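Local coordinates for protein aerobactin synthase IucC (Klebsiella pneumoniae, PDB 6CN7) that probably catalyses the ATP-dependent attachment of a second N-acetyl-N-hydroxylysine to the citryl intermediate, completing the siderophore aerobactin, at residues A[320-325]-A[358-363]; A[404-409]-A[428-433]; A[41-46]-A[84-89]; A[20-25]-A[491-496]. The protein carries 5 engineered substitutions. All coordinates share one frame; numbering follows the deposited sequence.

Contact 1. Residues A[320-325]-A[358-363]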
loop_
_atom_site.group_PDB
_atom_site.type_symbol
_atom_site.label_atom_id
_atom_site.label_comp_id
_atom_site.label_asym_id
_atom_site.label_seq_id
_atom_site.Cartn_x
_atom_site.Cartn_y
_atom_site.Cartn_z
ATOM N N VAL A 320 -29.408 26.154 5.435
ATOM C CA VAL A 320 -29.228 25.222 6.541
ATOM C C VAL A 320 -27.739 25.037 6.792
ATOM O O VAL A 320 -26.944 24.958 5.849
ATOM C CB VAL A 320 -29.900 23.865 6.248
ATOM C CG1 VAL A 320 -29.615 22.861 7.368
ATOM C CG2 VAL A 320 -31.400 24.040 6.058
ATOM N N ILE A 321 -27.370 24.962 8.066
ATOM C CA ILE A 321 -25.999 24.705 8.490
ATOM C C ILE A 321 -25.948 23.283 9.035
ATOM O O ILE A 321 -26.465 23.008 10.125
ATOM C CB ILE A 321 -25.535 25.720 9.545
ATOM C CG1 ILE A 321 -25.483 27.133 8.948
ATOM C CG2 ILE A 321 -24.177 25.326 10.121
ATOM C CD1 ILE A 321 -24.449 27.321 7.850
ATOM N N LEU A 322 -25.328 22.378 8.284
ATOM C CA LEU A 322 -25.121 21.018 8.757
ATOM C C LEU A 322 -23.975 21.004 9.761
ATOM O O LEU A 322 -22.881 21.502 9.474
ATOM C CB LEU A 322 -24.828 20.083 7.584
ATOM C CG LEU A 322 -25.975 19.944 6.574
ATOM C CD1 LEU A 322 -25.547 19.136 5.363
ATOM C CD2 LEU A 322 -27.196 19.311 7.222
ATOM N N GLY A 323 -24.229 20.438 10.940
ATOM C CA GLY A 323 -23.309 20.535 12.050
ATOM C C GLY A 323 -22.388 19.330 12.188
ATOM O O GLY A 323 -22.576 18.284 11.574
ATOM N N GLU A 324 -21.363 19.514 13.025
ATOM C CA GLU A 324 -20.421 18.462 13.403
ATOM C C GLU A 324 -20.596 18.181 14.891
ATOM O O GLU A 324 -19.925 18.802 15.730
ATOM C CB GLU A 324 -18.983 18.878 13.093
ATOM C CG GLU A 324 -18.686 19.004 11.609
ATOM C CD GLU A 324 -17.243 19.383 11.329
ATOM O OE1 GLU A 324 -16.500 19.654 12.299
ATOM O OE2 GLU A 324 -16.856 19.406 10.141
ATOM N N PRO A 325 -21.489 17.264 15.277
ATOM C CA PRO A 325 -21.758 17.075 16.712
ATOM C C PRO A 325 -20.632 16.393 17.468
ATOM O O PRO A 325 -20.509 16.609 18.680
ATOM C CB PRO A 325 -23.035 16.227 16.719
ATOM C CG PRO A 325 -23.040 15.536 15.396
ATOM C CD PRO A 325 -22.409 16.488 14.431
ATOM N N CYS A 358 -30.464 14.441 5.213
ATOM C CA CYS A 358 -31.771 13.837 5.452
ATOM C C CYS A 358 -32.363 14.240 6.796
ATOM O O CYS A 358 -33.583 14.146 6.977
ATOM C CB CYS A 358 -31.674 12.313 5.373
ATOM S SG CYS A 358 -31.100 11.528 6.892
ATOM N N ARG A 359 -31.532 14.679 7.743
ATOM C CA ARG A 359 -32.054 15.167 9.016
ATOM C C ARG A 359 -32.977 16.364 8.814
ATOM O O ARG A 359 -34.015 16.475 9.476
ATOM C CB ARG A 359 -30.896 15.534 9.946
ATOM C CG ARG A 359 -30.588 14.469 10.998
ATOM C CD ARG A 359 -29.112 14.439 11.376
ATOM N NE ARG A 359 -28.866 14.959 12.721
ATOM C CZ ARG A 359 -28.787 14.210 13.816
ATOM N NH1 ARG A 359 -28.935 12.892 13.747
ATOM N NH2 ARG A 359 -28.556 14.780 14.993
ATOM N N TRP A 360 -32.622 17.264 7.900
ATOM C CA TRP A 360 -33.341 18.516 7.714
ATOM C C TRP A 360 -34.263 18.516 6.501
ATOM O O TRP A 360 -34.955 19.512 6.271
ATOM C CB TRP A 360 -32.342 19.673 7.594
ATOM C CG TRP A 360 -31.622 19.972 8.872
ATOM C CD1 TRP A 360 -30.432 19.448 9.288
ATOM C CD2 TRP A 360 -32.048 20.867 9.907
ATOM N NE1 TRP A 360 -30.092 19.962 10.515
ATOM C CE2 TRP A 360 -31.068 20.836 10.918
ATOM C CE3 TRP A 360 -33.164 21.693 10.077
ATOM C CZ2 TRP A 360 -31.168 21.595 12.081
ATOM C CZ3 TRP A 360 -33.262 22.447 11.232
ATOM C CH2 TRP A 360 -32.270 22.393 12.219
ATOM N N LEU A 361 -34.301 17.435 5.727
ATOM C CA LEU A 361 -35.055 17.414 4.481
ATOM C C LEU A 361 -36.507 17.016 4.708
ATOM O O LEU A 361 -36.824 16.202 5.579
ATOM C CB LEU A 361 -34.420 16.448 3.481
ATOM C CG LEU A 361 -33.034 16.814 2.950
ATOM C CD1 LEU A 361 -32.507 15.694 2.068
ATOM C CD2 LEU A 361 -33.062 18.132 2.189
ATOM N N LYS A 362 -37.389 17.598 3.902
ATOM C CA LYS A 362 -38.793 17.220 3.890
ATOM C C LYS A 362 -38.967 15.921 3.113
ATOM O O LYS A 362 -38.070 15.490 2.387
ATOM C CB LYS A 362 -39.627 18.349 3.286
ATOM C CG LYS A 362 -39.753 19.558 4.195
ATOM C CD LYS A 362 -40.655 20.626 3.597
ATOM C CE LYS A 362 -40.115 22.022 3.868
ATOM N NZ LYS A 362 -39.656 22.204 5.276
ATOM N N PRO A 363 -40.125 15.266 3.246
ATOM C CA PRO A 363 -40.277 13.937 2.629
ATOM C C PRO A 363 -40.000 13.918 1.134
ATOM O O PRO A 363 -39.306 13.012 0.651
ATOM C CB PRO A 363 -41.734 13.575 2.949
ATOM C CG PRO A 363 -42.068 14.378 4.162
ATOM C CD PRO A 363 -41.326 15.665 4.000
#
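Val320 opens the contact by laying CG1 over one face of the Trp360 indole. The methyl sits 3.9 Å from the centroid of the five-membered ring and only 14° off its normal, a CH-pi contact; the nearest ring atom to Val320 CG1 is Trp360 CG, 3.8 Å away. Because CG1 stands anti to the backbone nitrogen (chi1 176°), this branch reaches the indole and CG2 does not. Ile321 turns its side chain the other way, onto Phe308 of helix 291-310. Leu322 comes back to the tryptophan: its CD2 approaches Trp360 CD1 obliquely at 3.8 Å, as the two side chains run past one another in opposite directions. The chain then leaves the indole at Gly323, whose N donates to Glu355 OE1. The other oxygen of that carboxylate, OE2, takes the Trp360 NE1 hydrogen, so Glu355 satisfies the indole nitrogen and probably helps to set the ring's tilt. Val320 and Leu322 thus offer alternate residues to a single ring, an apolar CH-pi junction between an outermost strand of the mixed four-stranded sheet and the loop that leads from strand 350-355 of the large antiparallel sheet to strand 366-369 at the mixed sheet's other edge.

Contact 2. Residues A[404-409]-A[428-433]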
loop_
_atom_site.group_PDB
_atom_site.type_symbol
_atom_site.label_atom_id
_atom_site.label_comp_id
_atom_site.label_asym_id
_atom_site.label_seq_id
_atom_site.Cartn_x
_atom_site.Cartn_y
_atom_site.Cartn_z
ATOM N N ARG A 404 -31.306 33.456 -5.419
ATOM C CA ARG A 404 -31.778 33.860 -4.098
ATOM C C ARG A 404 -31.487 32.790 -3.054
ATOM O O ARG A 404 -31.305 33.107 -1.872
ATOM C CB ARG A 404 -33.276 34.159 -4.147
ATOM C CG ARG A 404 -33.671 35.241 -5.144
ATOM C CD ARG A 404 -35.180 35.276 -5.337
ATOM N NE ARG A 404 -35.859 35.749 -4.138
ATOM C CZ ARG A 404 -37.139 35.533 -3.856
ATOM N NH1 ARG A 404 -37.906 34.831 -4.682
ATOM N NH2 ARG A 404 -37.652 36.018 -2.735
ATOM N N VAL A 405 -31.428 31.525 -3.470
ATOM C CA VAL A 405 -31.203 30.428 -2.532
ATOM C C VAL A 405 -29.726 30.308 -2.166
ATOM O O VAL A 405 -29.383 29.976 -1.028
ATOM C CB VAL A 405 -31.742 29.119 -3.138
ATOM C CG1 VAL A 405 -31.197 27.900 -2.395
ATOM C CG2 VAL A 405 -33.267 29.119 -3.110
ATOM N N VAL A 406 -28.831 30.571 -3.114
ATOM C CA VAL A 406 -27.405 30.280 -2.961
ATOM C C VAL A 406 -26.601 31.536 -2.646
ATOM O O VAL A 406 -25.884 31.587 -1.648
ATOM C CB VAL A 406 -26.869 29.580 -4.231
ATOM C CG1 VAL A 406 -25.367 29.330 -4.112
ATOM C CG2 VAL A 406 -27.606 28.271 -4.473
ATOM N N VAL A 407 -26.711 32.563 -3.486
ATOM C CA VAL A 407 -25.761 33.669 -3.431
ATOM C C VAL A 407 -26.131 34.655 -2.331
ATOM O O VAL A 407 -25.255 35.142 -1.606
ATOM C CB VAL A 407 -25.676 34.356 -4.807
ATOM C CG1 VAL A 407 -24.663 35.493 -4.778
ATOM C CG2 VAL A 407 -25.308 33.340 -5.885
ATOM N N VAL A 408 -27.420 34.964 -2.186
ATOM C CA VAL A 408 -27.841 35.942 -1.183
ATOM C C VAL A 408 -27.365 35.552 0.213
ATOM O O VAL A 408 -26.729 36.384 0.879
ATOM C CB VAL A 408 -29.357 36.153 -1.252
ATOM C CG1 VAL A 408 -29.822 37.102 -0.148
ATOM C CG2 VAL A 408 -29.755 36.695 -2.620
ATOM N N PRO A 409 -27.628 34.339 0.713
ATOM C CA PRO A 409 -27.149 34.005 2.068
ATOM C C PRO A 409 -25.647 34.160 2.223
ATOM O O PRO A 409 -25.180 34.693 3.238
ATOM C CB PRO A 409 -27.587 32.543 2.251
ATOM C CG PRO A 409 -28.613 32.302 1.215
ATOM C CD PRO A 409 -28.313 33.204 0.074
ATOM N N ILE A 428 -21.570 22.698 -1.843
ATOM C CA ILE A 428 -22.886 23.322 -1.792
ATOM C C ILE A 428 -23.907 22.262 -2.174
ATOM O O ILE A 428 -23.861 21.717 -3.285
ATOM C CB ILE A 428 -22.976 24.539 -2.725
ATOM C CG1 ILE A 428 -22.109 25.676 -2.185
ATOM C CG2 ILE A 428 -24.432 25.002 -2.880
ATOM C CD1 ILE A 428 -21.964 26.834 -3.137
ATOM N N THR A 429 -24.821 21.966 -1.258
ATOM C CA THR A 429 -25.903 21.028 -1.499
ATOM C C THR A 429 -27.207 21.797 -1.656
ATOM O O THR A 429 -27.482 22.732 -0.899
ATOM C CB THR A 429 -26.024 20.018 -0.353
ATOM O OG1 THR A 429 -24.802 19.282 -0.229
ATOM C CG2 THR A 429 -27.173 19.047 -0.603
ATOM N N LEU A 430 -28.000 21.405 -2.647
ATOM C CA LEU A 430 -29.301 22.006 -2.900
ATOM C C LEU A 430 -30.400 21.010 -2.568
ATOM O O LEU A 430 -30.306 19.829 -2.918
ATOM C CB LEU A 430 -29.443 22.441 -4.360
ATOM C CG LEU A 430 -28.460 23.487 -4.881
ATOM C CD1 LEU A 430 -28.670 23.681 -6.372
ATOM C CD2 LEU A 430 -28.623 24.802 -4.137
ATOM N N ALA A 431 -31.439 21.491 -1.893
ATOM C CA ALA A 431 -32.641 20.703 -1.664
ATOM C C ALA A 431 -33.583 20.909 -2.842
ATOM O O ALA A 431 -34.006 22.037 -3.113
ATOM C CB ALA A 431 -33.314 21.103 -0.352
ATOM N N MET A 432 -33.903 19.826 -3.542
ATOM C CA MET A 432 -34.697 19.882 -4.762
ATOM C C MET A 432 -36.045 19.216 -4.530
ATOM O O MET A 432 -36.114 18.132 -3.945
ATOM C CB MET A 432 -33.972 19.193 -5.921
ATOM C CG MET A 432 -32.587 19.747 -6.226
ATOM S SD MET A 432 -32.619 21.423 -6.892
ATOM C CE MET A 432 -33.441 21.172 -8.464
ATOM N N LYS A 433 -37.108 19.872 -4.989
ATOM C CA LYS A 433 -38.448 19.298 -4.984
ATOM C C LYS A 433 -39.123 19.650 -6.298
ATOM O O LYS A 433 -39.379 20.827 -6.570
ATOM C CB LYS A 433 -39.273 19.815 -3.800
#
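With chi1 at 177°, Val406 CG2 stands anti to the carbonyl carbon, beside the backbone nitrogen, and this branch meets Leu430 CD2 at 3.6 Å; Leu430 in turn places CG anti to its own carbonyl carbon (chi1 -61°). The setting is alpha/beta packing: helix 395-417 lies on a face of the mixed sheet, over 428-433, one of its two inner strands, with the local axes 10.4 Å apart and running at 143° to each other. Such a separation is what apolar side chains of middling size give when a helix packs on a sheet. The leucine and the valine meet at about a right angle, so methyl touches methyl and neither chain lies alongside the other. Ile428, two residues before Leu430, points to the same side of the strand, whereas Thr429 between them turns to the opposite face, where it packs on Leu441 and Leu369. Farther from the sheet the helix is covered by helix 505-521, which receives Val407 and Val408, so the segment is sandwiched between a sheet and a second helix. Pro409, which has no N-H to give, marks a kink just past the touching turn. All four residues of the interface are buried and apolar. Val406 spreads its two methyls over both strand partners: besides the CG2 contact with Leu430, its CG1 reaches Ile428 CD1 at 4.3 Å, and Val405 CG1 completes the patch at 4.4 Å from Leu430 CD2.

Contact 3. Residues A[41-46]-A[84-89]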
loop_
_atom_site.group_PDB
_atom_site.type_symbol
_atom_site.label_atom_id
_atom_site.label_comp_id
_atom_site.label_asym_id
_atom_site.label_seq_id
_atom_site.Cartn_x
_atom_site.Cartn_y
_atom_site.Cartn_z
ATOM N N ILE A 41 -3.683 26.979 -30.791
ATOM C CA ILE A 41 -2.831 27.240 -29.636
ATOM C C ILE A 41 -1.463 26.657 -29.949
ATOM O O ILE A 41 -1.348 25.463 -30.249
ATOM C CB ILE A 41 -3.403 26.639 -28.341
ATOM C CG1 ILE A 41 -4.678 27.384 -27.934
ATOM C CG2 ILE A 41 -2.370 26.705 -27.211
ATOM C CD1 ILE A 41 -5.449 26.724 -26.805
ATOM N N ASN A 42 -0.434 27.492 -29.884
ATOM C CA ASN A 42 0.911 27.097 -30.271
ATOM C C ASN A 42 1.740 26.776 -29.036
ATOM O O ASN A 42 1.809 27.577 -28.097
ATOM C CB ASN A 42 1.584 28.201 -31.087
ATOM C CG ASN A 42 0.950 28.385 -32.454
ATOM O OD1 ASN A 42 0.319 27.474 -32.988
ATOM N ND2 ASN A 42 1.129 29.567 -33.033
ATOM N N LEU A 43 2.362 25.603 -29.044
ATOM C CA LEU A 43 3.326 25.212 -28.028
ATOM C C LEU A 43 4.660 24.949 -28.710
ATOM O O LEU A 43 4.720 24.868 -29.943
ATOM C CB LEU A 43 2.854 23.965 -27.281
ATOM C CG LEU A 43 1.507 24.089 -26.569
ATOM C CD1 LEU A 43 1.063 22.736 -26.037
ATOM C CD2 LEU A 43 1.589 25.105 -25.447
ATOM N N PRO A 44 5.751 24.819 -27.959
ATOM C CA PRO A 44 7.004 24.361 -28.573
ATOM C C PRO A 44 6.823 22.977 -29.175
ATOM O O PRO A 44 6.439 22.028 -28.489
ATOM C CB PRO A 44 7.993 24.352 -27.402
ATOM C CG PRO A 44 7.400 25.262 -26.380
ATOM C CD PRO A 44 5.917 25.135 -26.530
ATOM N N GLY A 45 7.085 22.872 -30.474
ATOM C CA GLY A 45 7.036 21.586 -31.139
ATOM C C GLY A 45 5.657 21.004 -31.355
ATOM O O GLY A 45 5.548 19.804 -31.625
ATOM N N ALA A 46 4.598 21.800 -31.242
ATOM C CA ALA A 46 3.266 21.295 -31.546
ATOM C C ALA A 46 2.299 22.461 -31.664
ATOM O O ALA A 46 2.472 23.499 -31.019
ATOM C CB ALA A 46 2.781 20.310 -30.478
ATOM N N LYS A 84 5.843 20.022 -20.544
ATOM C CA LYS A 84 7.028 19.963 -19.691
ATOM C C LYS A 84 7.907 21.198 -19.829
ATOM O O LYS A 84 8.311 21.758 -18.796
ATOM C CB LYS A 84 7.818 18.683 -19.994
ATOM C CG LYS A 84 9.025 18.465 -19.095
ATOM C CD LYS A 84 9.713 17.153 -19.430
ATOM C CE LYS A 84 10.976 16.942 -18.615
ATOM N NZ LYS A 84 11.616 15.644 -18.960
ATOM N N PRO A 85 8.229 21.683 -21.033
ATOM C CA PRO A 85 8.996 22.939 -21.111
ATOM C C PRO A 85 8.188 24.144 -20.672
ATOM O O PRO A 85 8.729 25.054 -20.032
ATOM C CB PRO A 85 9.383 23.029 -22.597
ATOM C CG PRO A 85 9.046 21.693 -23.194
ATOM C CD PRO A 85 7.939 21.139 -22.368
ATOM N N VAL A 86 6.896 24.173 -21.000
ATOM C CA VAL A 86 6.063 25.329 -20.679
ATOM C C VAL A 86 6.028 25.555 -19.173
ATOM O O VAL A 86 6.166 26.687 -18.694
ATOM C CB VAL A 86 4.646 25.139 -21.251
ATOM C CG1 VAL A 86 3.759 26.330 -20.910
ATOM C CG2 VAL A 86 4.707 24.934 -22.761
ATOM N N LEU A 87 5.844 24.483 -18.406
ATOM C CA LEU A 87 5.704 24.575 -16.960
ATOM C C LEU A 87 6.988 24.242 -16.211
ATOM O O LEU A 87 7.004 24.314 -14.978
ATOM C CB LEU A 87 4.574 23.652 -16.488
ATOM C CG LEU A 87 3.192 23.965 -17.074
ATOM C CD1 LEU A 87 2.158 22.942 -16.618
ATOM C CD2 LEU A 87 2.747 25.371 -16.698
ATOM N N SER A 88 8.059 23.887 -16.918
ATOM C CA SER A 88 9.364 23.647 -16.302
ATOM C C SER A 88 9.276 22.534 -15.257
ATOM O O SER A 88 9.587 22.718 -14.079
ATOM C CB SER A 88 9.910 24.939 -15.687
ATOM O OG SER A 88 9.904 25.995 -16.632
ATOM N N MET A 89 8.843 21.364 -15.716
ATOM C CA MET A 89 8.644 20.212 -14.848
ATOM C C MET A 89 9.853 19.290 -14.916
ATOM O O MET A 89 10.453 19.111 -15.981
ATOM C CB MET A 89 7.383 19.441 -15.246
ATOM C CG MET A 89 6.303 20.295 -15.904
ATOM S SD MET A 89 4.809 19.362 -16.316
ATOM C CE MET A 89 3.808 19.707 -14.883
#
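The pyrrolidine ring of Pro44, the one ring to touch across this contact and a puckered rather than a flat one, meets Val86 through its CD corner; no aromatic or amide plane is involved, and the packing is methyl and methylene alone. Pro44 belongs to a beta hairpin with a type II turn from Leu43 to Ala46, joining strands 38-43 and 46-54 of the antiparallel N-terminal sheet. Leu43 N bonds to Ala46 O at 2.9 Å, and the return bond from Ala46 N to Leu43 O is weak. Gly45 takes the third turn position with positive phi, 72°, a conformation that suits glycine. Facing the hairpin is the last turn of helix 76-87, closed by a Schellman motif: Ser88 has positive phi, Met89 N reaches Lys84 O at 3.2 Å, and Ser88 N makes a weak bond to Pro85 O. Leu43 also packs on Leu79 and Gln82 earlier in that helix, extending the interface inward from the exposed turn. A chi1 of 179° sets Val86 CG2 anti to the carbonyl carbon, and this methyl does the touching: Val86 CG2 lies 4.0 Å from Pro44 CD and 4.1 Å from Leu43 CD2.

Contact 4. Residues A[20-25]-A[491-496]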
loop_
_atom_site.group_PDB
_atom_site.type_symbol
_atom_site.label_atom_id
_atom_site.label_comp_id
_atom_site.label_asym_id
_atom_site.label_seq_id
_atom_site.Cartn_x
_atom_site.Cartn_y
_atom_site.Cartn_z
ATOM N N LEU A 20 -6.525 22.397 -22.420
ATOM C CA LEU A 20 -6.219 23.561 -23.247
ATOM C C LEU A 20 -7.053 24.766 -22.827
ATOM O O LEU A 20 -6.536 25.882 -22.702
ATOM C CB LEU A 20 -6.459 23.240 -24.724
ATOM C CG LEU A 20 -5.528 22.235 -25.407
ATOM C CD1 LEU A 20 -6.014 21.964 -26.823
ATOM C CD2 LEU A 20 -4.086 22.732 -25.429
ATOM N N ALA A 21 -8.353 24.557 -22.606
ATOM C CA ALA A 21 -9.241 25.677 -22.318
ATOM C C ALA A 21 -8.898 26.335 -20.987
ATOM O O ALA A 21 -8.883 27.567 -20.888
ATOM C CB ALA A 21 -10.695 25.208 -22.323
ATOM N N GLU A 22 -8.619 25.537 -19.954
ATOM C CA GLU A 22 -8.355 26.112 -18.640
ATOM C C GLU A 22 -6.975 26.763 -18.588
ATOM O O GLU A 22 -6.817 27.846 -18.014
ATOM C CB GLU A 22 -8.489 25.037 -17.559
ATOM C CG GLU A 22 -8.504 25.579 -16.128
ATOM C CD GLU A 22 -9.745 26.395 -15.816
ATOM O OE1 GLU A 22 -10.794 26.153 -16.446
ATOM O OE2 GLU A 22 -9.670 27.279 -14.939
ATOM N N LEU A 23 -5.965 26.122 -19.180
ATOM C CA LEU A 23 -4.633 26.719 -19.195
ATOM C C LEU A 23 -4.595 27.983 -20.043
ATOM O O LEU A 23 -3.804 28.890 -19.763
ATOM C CB LEU A 23 -3.603 25.709 -19.705
ATOM C CG LEU A 23 -3.327 24.513 -18.789
ATOM C CD1 LEU A 23 -2.496 23.474 -19.510
ATOM C CD2 LEU A 23 -2.625 24.954 -17.515
ATOM N N GLU A 24 -5.434 28.065 -21.080
ATOM C CA GLU A 24 -5.521 29.296 -21.860
ATOM C C GLU A 24 -6.232 30.385 -21.068
ATOM O O GLU A 24 -5.885 31.568 -21.170
ATOM C CB GLU A 24 -6.242 29.028 -23.182
ATOM C CG GLU A 24 -5.943 30.042 -24.292
ATOM C CD GLU A 24 -6.895 31.228 -24.297
ATOM O OE1 GLU A 24 -7.859 31.235 -23.496
ATOM O OE2 GLU A 24 -6.681 32.158 -25.110
ATOM N N TYR A 25 -7.227 30.001 -20.267
ATOM C CA TYR A 25 -7.895 30.958 -19.394
ATOM C C TYR A 25 -6.955 31.446 -18.298
ATOM O O TYR A 25 -7.015 32.612 -17.897
ATOM C CB TYR A 25 -9.147 30.323 -18.791
ATOM C CG TYR A 25 -9.912 31.247 -17.877
ATOM C CD1 TYR A 25 -10.541 32.376 -18.374
ATOM C CD2 TYR A 25 -10.007 30.988 -16.516
ATOM C CE1 TYR A 25 -11.240 33.226 -17.544
ATOM C CE2 TYR A 25 -10.705 31.834 -15.678
ATOM C CZ TYR A 25 -11.321 32.952 -16.198
ATOM O OH TYR A 25 -12.019 33.800 -15.371
ATOM N N LEU A 491 -20.349 29.179 -11.511
ATOM C CA LEU A 491 -21.228 29.805 -12.494
ATOM C C LEU A 491 -20.596 29.836 -13.880
ATOM O O LEU A 491 -21.310 29.735 -14.885
ATOM C CB LEU A 491 -21.591 31.218 -12.044
ATOM C CG LEU A 491 -22.808 31.331 -11.121
ATOM C CD1 LEU A 491 -22.743 30.334 -9.970
ATOM C CD2 LEU A 491 -22.917 32.748 -10.589
ATOM N N ARG A 492 -19.271 29.976 -13.957
ATOM C CA ARG A 492 -18.598 29.949 -15.252
ATOM C C ARG A 492 -18.949 28.691 -16.034
ATOM O O ARG A 492 -19.018 28.726 -17.269
ATOM C CB ARG A 492 -17.083 30.045 -15.057
ATOM C CG ARG A 492 -16.262 29.808 -16.323
ATOM C CD ARG A 492 -14.849 30.379 -16.201
ATOM N NE ARG A 492 -14.038 29.710 -15.179
ATOM C CZ ARG A 492 -13.128 28.770 -15.420
ATOM N NH1 ARG A 492 -12.888 28.360 -16.658
ATOM N NH2 ARG A 492 -12.445 28.236 -14.417
ATOM N N PHE A 493 -19.183 27.580 -15.339
ATOM C CA PHE A 493 -19.476 26.306 -15.981
ATOM C C PHE A 493 -20.967 26.029 -16.133
ATOM O O PHE A 493 -21.330 25.045 -16.783
ATOM C CB PHE A 493 -18.829 25.168 -15.191
ATOM C CG PHE A 493 -17.334 25.262 -15.117
ATOM C CD1 PHE A 493 -16.548 24.815 -16.166
ATOM C CD2 PHE A 493 -16.713 25.801 -14.004
ATOM C CE1 PHE A 493 -15.171 24.902 -16.107
ATOM C CE2 PHE A 493 -15.334 25.892 -13.938
ATOM C CZ PHE A 493 -14.563 25.441 -14.990
ATOM N N VAL A 494 -21.832 26.860 -15.559
ATOM C CA VAL A 494 -23.273 26.693 -15.698
ATOM C C VAL A 494 -23.838 27.583 -16.796
ATOM O O VAL A 494 -24.687 27.147 -17.573
ATOM C CB VAL A 494 -23.977 26.967 -14.351
ATOM C CG1 VAL A 494 -25.486 26.777 -14.487
ATOM C CG2 VAL A 494 -23.425 26.057 -13.268
ATOM N N SER A 495 -23.379 28.831 -16.873
ATOM C CA SER A 495 -23.959 29.765 -17.829
ATOM C C SER A 495 -23.819 29.314 -19.282
ATOM O O SER A 495 -24.724 29.624 -20.074
ATOM C CB SER A 495 -23.341 31.159 -17.630
ATOM O OG SER A 495 -21.956 31.170 -17.922
ATOM N N PRO A 496 -22.760 28.612 -19.698
ATOM C CA PRO A 496 -22.731 28.126 -21.089
ATOM C C PRO A 496 -23.841 27.139 -21.397
ATOM O O PRO A 496 -24.355 27.126 -22.523
ATOM C CB PRO A 496 -21.348 27.473 -21.207
ATOM C CG PRO A 496 -20.542 28.068 -20.106
ATOM C CD PRO A 496 -21.510 28.287 -18.990
#
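An interhelical salt bridge between Glu22 and Arg492 joins the C-terminal turn of the N-terminal helix 4-25 to helix 475-499. The local axes are 14.5 Å apart at closest, too far for short side chains to meet, so long polar ones span the gap. Arg492 grips the carboxylate end-on with both terminal nitrogens. Its NH1 donates to Glu22 OE1 at 3.0 Å, nearly straight at 160°, with the oxygen in the guanidinium plane; its NH2 reaches the syn lone pair of Glu22 OE2, also at 3.0 Å, along a more bent path that is tilted from that plane. A weak third bond runs from NH2 to OE1. The carboxylate is thus twisted against the guanidinium, and the fork is not coplanar. Tyr25, one turn on from Glu22, lies flat on the guanidinium, centres 4.5 Å apart and planes at 19°, with CE2 beneath its middle. Over the opposite face sits Phe493 CZ, 3.4 Å above the guanidinium plane of Arg492 and offset toward the rim. A bend at chi3 (65°) swings the guanidinium into place between the Tyr25 ring and Phe493 CZ, and the NE bond to Val488 O helps fix its rotation. Trp59 adds a cation-pi contact to Arg492, and Lys140 makes a second salt bridge to Glu22 OE2, which should favour the ionised carboxylate. The result is a buried, aromatic-lined arginine-carboxylate pair, bidentate and stacked on Tyr25, tying the N-terminal helix to one from the FhuF-like family region.

From the N terminus, contact 4 opens first, at 20-25, and closes last, at 491-496, so the other three all fall within its loop of some 465 residues. Inside it contact 3, contact 1 and contact 2 follow in series, each closing before the next opens, and none cross. Contact 3 pins the N-terminal hairpin to helix 76-87 and touches contact 4 where Ile41 packs on Leu20 and Glu24. Contacts 1 and 2 serve one mixed sheet, through strands 320-321 and 428-433, and meet at Leu361 and Ala431. Contact 4 ties helix 4-25 to helix 475-499; its nearest atoms come within about 5 Å of contact 2 without touching it.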